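PDB 4HCJ: ThiJ/PfpI domain protein from Brachyspira murdochii, which is of unknown precise function but binds magnesium and belongs to the DJ-1/PfpI family of alpha-beta-alpha sandwich proteins, which includes hydrolases. Local coordinates for residues 81-85 against 109-113; 102-108 against 152-158. All blocks are in the same frame, centred on the assembly; numbering follows the deposited sequence.

In the fold
The chain passes from strand 103-107 of contact 2 through Gly108 into segment 109-113 of contact 1, so one strand-turn-helix unit serves both. Their centres lie 12 Å apart. Contact 2 joins two parallel strands in the middle layer of the sandwich; contact 1 sets helix 110-116, over one face of that sheet, against the 81-85 loop. Val111 bridges them, its CG2 lying 3.5 Å from Gly106 O and 4.0 Å from Thr155 CB. The side chain of Val112 is about 8 Å from that of His137, a Mg2+ ligand in a crystal structure of this protein though without the ion in this chain; a bound magnesium ion lies about 11 Å from the Val112 side chain.

Contact 1: 81-85 against 109-113; sequences CITLW and SGVVI
Residues 81-83 take helical backbone angles and make a short turn, with Leu84 N bonded to Cys81 O (2.7 Å) and Trp85 N to Ile82 O (3.3 Å). This loop leads from strand 72-75 to helix 88-99 and packs on segment 109-113, the start of the helix that follows strand 103-107 in the alpha-beta-alpha sandwich. The backbones are closest at Trp85, whose CA is 4.9 Å from Ile113 CA; Cys81 CA stands 6.4 Å from Ser109 CA. Together they bury 331 Å². The Trp85 indole (chi1 m, chi2 near 0°) reaches over to the helix, where Val112 (t) makes a CH-pi contact: CG1 is 3.6 Å from the centroid of the five-membered ring and 14° off its normal. Ile113 (m, t) fits beside it: Ile113 CG1 is 4.0 Å from Trp85 CD1, and Ile113 CD1 is 3.8 Å from Cys81 SG and 4.0 Å from Leu84 CB. The CA-to-CB bond of Cys81 (t) points toward the helix, SG lying 3.6 Å from Ser109 O and 3.9 Å from Gly110 CA. One weak hydrogen bond joins Trp85 NE1 to Ser109 O (3.0 Å, 134°), a carbonyl that also accepts Val112 N at 3.1 Å; the Ser109 hydroxyl instead bonds Asp131. His134 meets the Trp85 ring. What holds the loop is chiefly the apolar burial of Trp85, Ile113 and Val112, which cover the most area here.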
ATOM      1  N   CYS A  81       4.548  -7.930   7.169  1.00  7.40           N
ATOM      2  CA  CYS A  81       3.422  -7.002   7.299  1.00  7.43           C
ATOM      3  C   CYS A  81       2.481  -7.400   8.444  1.00  7.42           C
ATOM      4  O   CYS A  81       1.781  -6.549   9.001  1.00  7.47           O
ATOM      5  CB  CYS A  81       2.658  -6.924   5.978  1.00  8.00           C
ATOM      6  SG  CYS A  81       1.360  -5.674   5.950  1.00  8.05           S
ATOM      7  N   ILE A  82       2.451  -8.679   8.797  1.00  8.11           N
ATOM      8  CA  ILE A  82       1.541  -9.137   9.835  1.00  9.31           C
ATOM      9  C   ILE A  82       1.757  -8.376  11.140  1.00  8.87           C
ATOM     10  O   ILE A  82       0.813  -8.114  11.879  1.00  9.79           O
ATOM     11  CB  ILE A  82       1.638 -10.665  10.019  1.00 12.02           C
ATOM     12  CG1 ILE A  82       1.215 -11.371   8.726  1.00 14.01           C
ATOM     13  CG2 ILE A  82       0.781 -11.141  11.180  1.00 14.72           C
ATOM     14  CD1 ILE A  82       1.590 -12.842   8.660  1.00 18.71           C
ATOM     15  N   THR A  83       3.005  -7.964  11.379  1.00  9.33           N
ATOM     16  CA  THR A  83       3.356  -7.181  12.560  1.00 11.13           C
ATOM     17  C   THR A  83       2.700  -5.797  12.581  1.00 10.37           C
ATOM     18  O   THR A  83       2.635  -5.168  13.623  1.00 12.97           O
ATOM     19  CB  THR A  83       4.904  -7.026  12.707  1.00 13.10           C
ATOM     20  OG1 THR A  83       5.429  -6.192  11.663  1.00 12.68           O
ATOM     21  CG2 THR A  83       5.577  -8.403  12.662  1.00 15.57           C
ATOM     22  N   LEU A  84       2.225  -5.330  11.425  1.00  8.35           N
ATOM     23  CA  LEU A  84       1.613  -4.008  11.275  1.00  8.17           C
ATOM     24  C   LEU A  84       0.092  -4.049  11.160  1.00  7.25           C
ATOM     25  O   LEU A  84      -0.550  -3.002  11.142  1.00  7.30           O
ATOM     26  CB  LEU A  84       2.166  -3.337  10.022  1.00  9.61           C
ATOM     27  CG  LEU A  84       3.680  -3.133   9.969  1.00 12.41           C
ATOM     28  CD1 LEU A  84       4.095  -2.520   8.630  1.00 13.43           C
ATOM     29  CD2 LEU A  84       4.133  -2.270  11.128  1.00 13.96           C
ATOM     30  N   TRP A  85      -0.489  -5.240  11.091  1.00  7.25           N
ATOM     31  CA  TRP A  85      -1.914  -5.365  10.844  1.00  6.80           C
ATOM     32  C   TRP A  85      -2.784  -4.702  11.904  1.00  7.26           C
ATOM     33  O   TRP A  85      -3.839  -4.123  11.586  1.00  7.79           O
ATOM     34  CB  TRP A  85      -2.271  -6.831  10.739  1.00  6.99           C
ATOM     35  CG  TRP A  85      -1.958  -7.469   9.443  1.00  6.12           C
ATOM     36  CD1 TRP A  85      -1.400  -6.890   8.324  1.00  6.13           C
ATOM     37  CD2 TRP A  85      -2.226  -8.825   9.102  1.00  6.44           C
ATOM     38  NE1 TRP A  85      -1.302  -7.818   7.305  1.00  6.34           N
ATOM     39  CE2 TRP A  85      -1.821  -9.010   7.758  1.00  6.61           C
ATOM     40  CE3 TRP A  85      -2.778  -9.907   9.802  1.00  7.66           C
ATOM     41  CZ2 TRP A  85      -1.973 -10.230   7.103  1.00  7.58           C
ATOM     42  CZ3 TRP A  85      -2.922 -11.108   9.149  1.00  8.29           C
ATOM     43  CH2 TRP A  85      -2.523 -11.261   7.815  1.00  8.43           C
ATOM     44  N   SER A 109      -0.694  -8.766   1.585  1.00  5.74           N
ATOM     45  CA  SER A 109      -1.006  -8.596   3.002  1.00  6.02           C
ATOM     46  C   SER A 109      -1.169  -7.133   3.438  1.00  5.48           C
ATOM     47  O   SER A 109      -1.746  -6.873   4.488  1.00  5.72           O
ATOM     48  CB  SER A 109       0.018  -9.312   3.864  1.00  7.19           C
ATOM     49  OG  SER A 109      -0.095 -10.707   3.662  1.00  8.25           O
ATOM     50  N   GLY A 110      -0.682  -6.181   2.639  1.00  5.39           N
ATOM     51  CA  GLY A 110      -0.936  -4.787   2.957  1.00  5.81           C
ATOM     52  C   GLY A 110      -2.416  -4.424   3.012  1.00  5.45           C
ATOM     53  O   GLY A 110      -2.816  -3.510   3.744  1.00  5.63           O
ATOM     54  N   VAL A 111      -3.247  -5.142   2.249  1.00  5.40           N
ATOM     55  CA  VAL A 111      -4.680  -4.859   2.221  1.00  5.39           C
ATOM     56  C   VAL A 111      -5.301  -5.040   3.612  1.00  5.22           C
ATOM     57  O   VAL A 111      -6.276  -4.368   3.940  1.00  5.64           O
ATOM     58  CB  VAL A 111      -5.396  -5.732   1.159  1.00  6.39           C
ATOM     59  CG1 VAL A 111      -6.903  -5.488   1.146  1.00  6.86           C
ATOM     60  CG2 VAL A 111      -4.813  -5.450  -0.227  1.00  6.61           C
ATOM     61  N   VAL A 112      -4.760  -5.960   4.425  1.00  5.38           N
ATOM     62  CA  VAL A 112      -5.310  -6.194   5.752  1.00  5.60           C
ATOM     63  C   VAL A 112      -5.233  -4.952   6.648  1.00  5.27           C
ATOM     64  O   VAL A 112      -6.120  -4.724   7.465  1.00  5.84           O
ATOM     65  CB  VAL A 112      -4.699  -7.433   6.410  1.00  6.10           C
ATOM     66  CG1 VAL A 112      -5.241  -7.633   7.826  1.00  6.65           C
ATOM     67  CG2 VAL A 112      -4.963  -8.659   5.550  1.00  7.01           C
ATOM     68  N   ILE A 113      -4.182  -4.139   6.499  1.00  5.34           N
ATOM     69  CA  ILE A 113      -4.103  -2.902   7.270  1.00  5.93           C
ATOM     70  C   ILE A 113      -5.311  -2.022   6.956  1.00  5.72           C
ATOM     71  O   ILE A 113      -5.938  -1.441   7.846  1.00  6.00           O
ATOM     72  CB  ILE A 113      -2.799  -2.147   6.990  1.00  6.15           C
ATOM     73  CG1 ILE A 113      -1.598  -2.967   7.496  1.00  7.08           C
ATOM     74  CG2 ILE A 113      -2.810  -0.755   7.627  1.00  6.80           C
ATOM     75  CD1 ILE A 113      -0.242  -2.443   7.013  1.00  7.86           C
TER

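Contact 2: 102-108 against 152-158; sequences KIVAGIG and NIVTANG
Strands 103-107 and 153-156 run parallel, axes 4.7 Å apart and 8° askew, pairing Val104 with Ile153, Ala105 with Val154, Gly106 with Thr155 and Ile107 with Ala156. Five hydrogen bonds zigzag between them: Val104 N to Asn152 O (2.9 Å), Val154 N to Val104 O (3.0 Å), Gly106 N to Val154 O (2.9 Å), Ala156 N to Gly106 O (3.0 Å) and Gly108 N to Ala156 O (2.9 Å). Gly108 then turns sharply (phi 56°, psi -136°), its CA 3.7 Å from Gly158 CA. This turn corresponds in position to the nucleophile elbow of DJ-1/PfpI relatives, many of which carry a cysteine where this chain has Gly108. Val104 and Ile153 pack on helices 88-99 and 110-116, and Thr155 (p) on 110-116, while Ala105 and Ala156 pack on Phe165 of helix 162-174, completing the three-layer sandwich. On that face, Ala105 CB meets Val154 CB at 4.1 Å and Ile107 CG1 meets Ala156 CB at 3.9 Å; Ile107 (t, t) also reaches Gly158 O with CD1 at 3.4 Å. Thr155 OG1 bonds Thr126 N. N-terminally, Ile103 CD1 touches Asn152 OD1 (3.4 Å), and a water bridges Lys102 O (2.7 Å) to Asn152 ND2 (3.1 Å).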
ATOM      1  N   LYS A 102      -6.762  11.382  -0.955  1.00 10.02           N
ATOM      2  CA  LYS A 102      -5.629  10.796  -1.663  1.00  8.86           C
ATOM      3  C   LYS A 102      -5.951   9.369  -2.091  1.00  7.67           C
ATOM      4  O   LYS A 102      -6.965   8.781  -1.700  1.00  8.16           O
ATOM      5  CB  LYS A 102      -4.396  10.734  -0.763  1.00 10.98           C
ATOM      6  CG  LYS A 102      -4.022  12.017  -0.064  1.00 14.70           C
ATOM      7  CD  LYS A 102      -3.546  13.076  -1.002  1.00 17.46           C
ATOM      8  CE  LYS A 102      -3.237  14.332  -0.204  1.00 18.94           C
ATOM      9  NZ  LYS A 102      -2.143  15.115  -0.756  1.00 16.97           N
ATOM     10  N   ILE A 103      -5.080   8.815  -2.916  1.00  7.21           N
ATOM     11  CA  ILE A 103      -5.208   7.413  -3.297  1.00  7.37           C
ATOM     12  C   ILE A 103      -4.676   6.535  -2.161  1.00  6.66           C
ATOM     13  O   ILE A 103      -3.611   6.818  -1.585  1.00  6.77           O
ATOM     14  CB  ILE A 103      -4.467   7.135  -4.622  1.00 10.21           C
ATOM     15  CG1 ILE A 103      -5.075   7.957  -5.786  1.00 13.98           C
ATOM     16  CG2 ILE A 103      -4.366   5.633  -4.927  1.00 12.69           C
ATOM     17  CD1 ILE A 103      -6.556   8.272  -5.767  1.00 18.72           C
ATOM     18  N   VAL A 104      -5.435   5.499  -1.831  1.00  6.17           N
ATOM     19  CA  VAL A 104      -5.057   4.555  -0.798  1.00  5.92           C
ATOM     20  C   VAL A 104      -4.982   3.189  -1.459  1.00  5.69           C
ATOM     21  O   VAL A 104      -6.019   2.656  -1.915  1.00  6.00           O
ATOM     22  CB  VAL A 104      -6.043   4.564   0.385  1.00  6.76           C
ATOM     23  CG1 VAL A 104      -5.499   3.705   1.512  1.00  7.40           C
ATOM     24  CG2 VAL A 104      -6.296   5.992   0.869  1.00  8.35           C
ATOM     25  N   ALA A 105      -3.781   2.630  -1.519  1.00  5.43           N
ATOM     26  CA  ALA A 105      -3.566   1.417  -2.285  1.00  5.54           C
ATOM     27  C   ALA A 105      -2.894   0.368  -1.415  1.00  5.12           C
ATOM     28  O   ALA A 105      -2.041   0.711  -0.589  1.00  5.75           O
ATOM     29  CB  ALA A 105      -2.723   1.713  -3.523  1.00  6.39           C
ATOM     30  N   GLY A 106      -3.242  -0.894  -1.602  1.00  5.05           N
ATOM     31  CA  GLY A 106      -2.593  -1.972  -0.890  1.00  5.33           C
ATOM     32  C   GLY A 106      -2.457  -3.188  -1.771  1.00  5.19           C
ATOM     33  O   GLY A 106      -3.312  -3.453  -2.631  1.00  5.51           O
ATOM     34  N   ILE A 107      -1.416  -3.962  -1.512  1.00  4.96           N
ATOM     35  CA  ILE A 107      -1.151  -5.169  -2.257  1.00  5.32           C
ATOM     36  C   ILE A 107      -0.834  -6.310  -1.316  1.00  5.32           C
ATOM     37  O   ILE A 107      -0.128  -6.146  -0.314  1.00  5.66           O
ATOM     38  CB  ILE A 107      -0.043  -4.950  -3.335  1.00  5.84           C
ATOM     39  CG1 ILE A 107       0.233  -6.238  -4.114  1.00  6.11           C
ATOM     40  CG2 ILE A 107       1.230  -4.337  -2.742  1.00  6.06           C
ATOM     41  CD1 ILE A 107       1.003  -6.026  -5.416  1.00  6.77           C
ATOM     42  N   GLY A 108      -1.383  -7.475  -1.620  1.00  5.55           N
ATOM     43  CA  GLY A 108      -1.145  -8.636  -0.786  1.00  6.09           C
ATOM     44  C   GLY A 108      -1.541  -8.349   0.650  1.00  5.88           C
ATOM     45  O   GLY A 108      -2.586  -7.759   0.922  1.00  5.84           O
ATOM     46  N   ASN A 152     -10.885   5.944  -5.199  1.00  8.74           N
ATOM     47  CA  ASN A 152      -9.523   6.249  -4.774  1.00  8.72           C
ATOM     48  C   ASN A 152      -8.834   5.080  -4.072  1.00  7.23           C
ATOM     49  O   ASN A 152      -7.695   5.221  -3.659  1.00  8.06           O
ATOM     50  CB  ASN A 152      -9.517   7.449  -3.826  1.00 11.29           C
ATOM     51  CG  ASN A 152      -9.831   8.745  -4.514  1.00 15.24           C
ATOM     52  OD1 ASN A 152      -9.945   8.805  -5.729  1.00 17.04           O
ATOM     53  ND2 ASN A 152      -9.964   9.794  -3.734  1.00 18.62           N
ATOM     54  N   ILE A 153      -9.525   3.951  -3.927  1.00  6.42           N
ATOM     55  CA  ILE A 153      -8.965   2.769  -3.289  1.00  6.30           C
ATOM     56  C   ILE A 153      -8.535   1.783  -4.370  1.00  6.51           C
ATOM     57  O   ILE A 153      -9.311   1.469  -5.276  1.00  7.49           O
ATOM     58  CB  ILE A 153     -10.003   2.140  -2.319  1.00  7.02           C
ATOM     59  CG1 ILE A 153     -10.273   3.096  -1.155  1.00  8.47           C
ATOM     60  CG2 ILE A 153      -9.549   0.764  -1.840  1.00  7.85           C
ATOM     61  CD1 ILE A 153     -11.429   2.702  -0.273  1.00  9.45           C
ATOM     62  N   VAL A 154      -7.304   1.288  -4.276  1.00  5.60           N
ATOM     63  CA  VAL A 154      -6.800   0.311  -5.231  1.00  5.95           C
ATOM     64  C   VAL A 154      -6.200  -0.854  -4.448  1.00  5.70           C
ATOM     65  O   VAL A 154      -5.407  -0.639  -3.536  1.00  6.46           O
ATOM     66  CB  VAL A 154      -5.708   0.900  -6.166  1.00  6.89           C
ATOM     67  CG1 VAL A 154      -5.271  -0.137  -7.186  1.00  7.24           C
ATOM     68  CG2 VAL A 154      -6.226   2.162  -6.863  1.00  7.85           C
ATOM     69  N   THR A 155      -6.601  -2.079  -4.782  1.00  5.55           N
ATOM     70  CA  THR A 155      -6.068  -3.247  -4.101  1.00  5.83           C
ATOM     71  C   THR A 155      -5.594  -4.277  -5.122  1.00  5.30           C
ATOM     72  O   THR A 155      -6.050  -4.300  -6.280  1.00  6.16           O
ATOM     73  CB  THR A 155      -7.084  -3.873  -3.122  1.00  5.86           C
ATOM     74  OG1 THR A 155      -8.276  -4.224  -3.831  1.00  6.14           O
ATOM     75  CG2 THR A 155      -7.420  -2.930  -1.963  1.00  6.56           C
ATOM     76  N   ALA A 156      -4.677  -5.140  -4.691  1.00  5.53           N
ATOM     77  CA  ALA A 156      -4.178  -6.218  -5.528  1.00  5.76           C
ATOM     78  C   ALA A 156      -3.875  -7.434  -4.673  1.00  5.47           C
ATOM     79  O   ALA A 156      -3.684  -7.337  -3.457  1.00  6.11           O
ATOM     80  CB  ALA A 156      -2.954  -5.784  -6.333  1.00  6.59           C
ATOM     81  N   ASN A 157      -3.805  -8.591  -5.325  1.00  5.78           N
ATOM     82  CA  ASN A 157      -3.848  -9.856  -4.601  1.00  6.41           C
ATOM     83  C   ASN A 157      -2.504 -10.483  -4.230  1.00  7.69           C
ATOM     84  O   ASN A 157      -2.479 -11.631  -3.814  1.00 10.40           O
ATOM     85  CB  ASN A 157      -4.719 -10.878  -5.334  1.00  6.73           C
ATOM     86  CG  ASN A 157      -4.092 -11.377  -6.607  1.00  6.90           C
ATOM     87  OD1 ASN A 157      -3.065 -10.873  -7.041  1.00  7.48           O
ATOM     88  ND2 ASN A 157      -4.738 -12.346  -7.234  1.00  8.52           N
ATOM     89  N   GLY A 158      -1.399  -9.753  -4.356  1.00  7.11           N
ATOM     90  CA  GLY A 158      -0.108 -10.263  -3.925  1.00  7.68           C
ATOM     91  C   GLY A 158       0.969 -10.097  -4.967  1.00  7.12           C
ATOM     92  O   GLY A 158       0.790  -9.393  -5.973  1.00  6.99           O
TER
HETATM   93  O   HOH W   1      -9.487   9.312  -0.753  1.00 12.82           O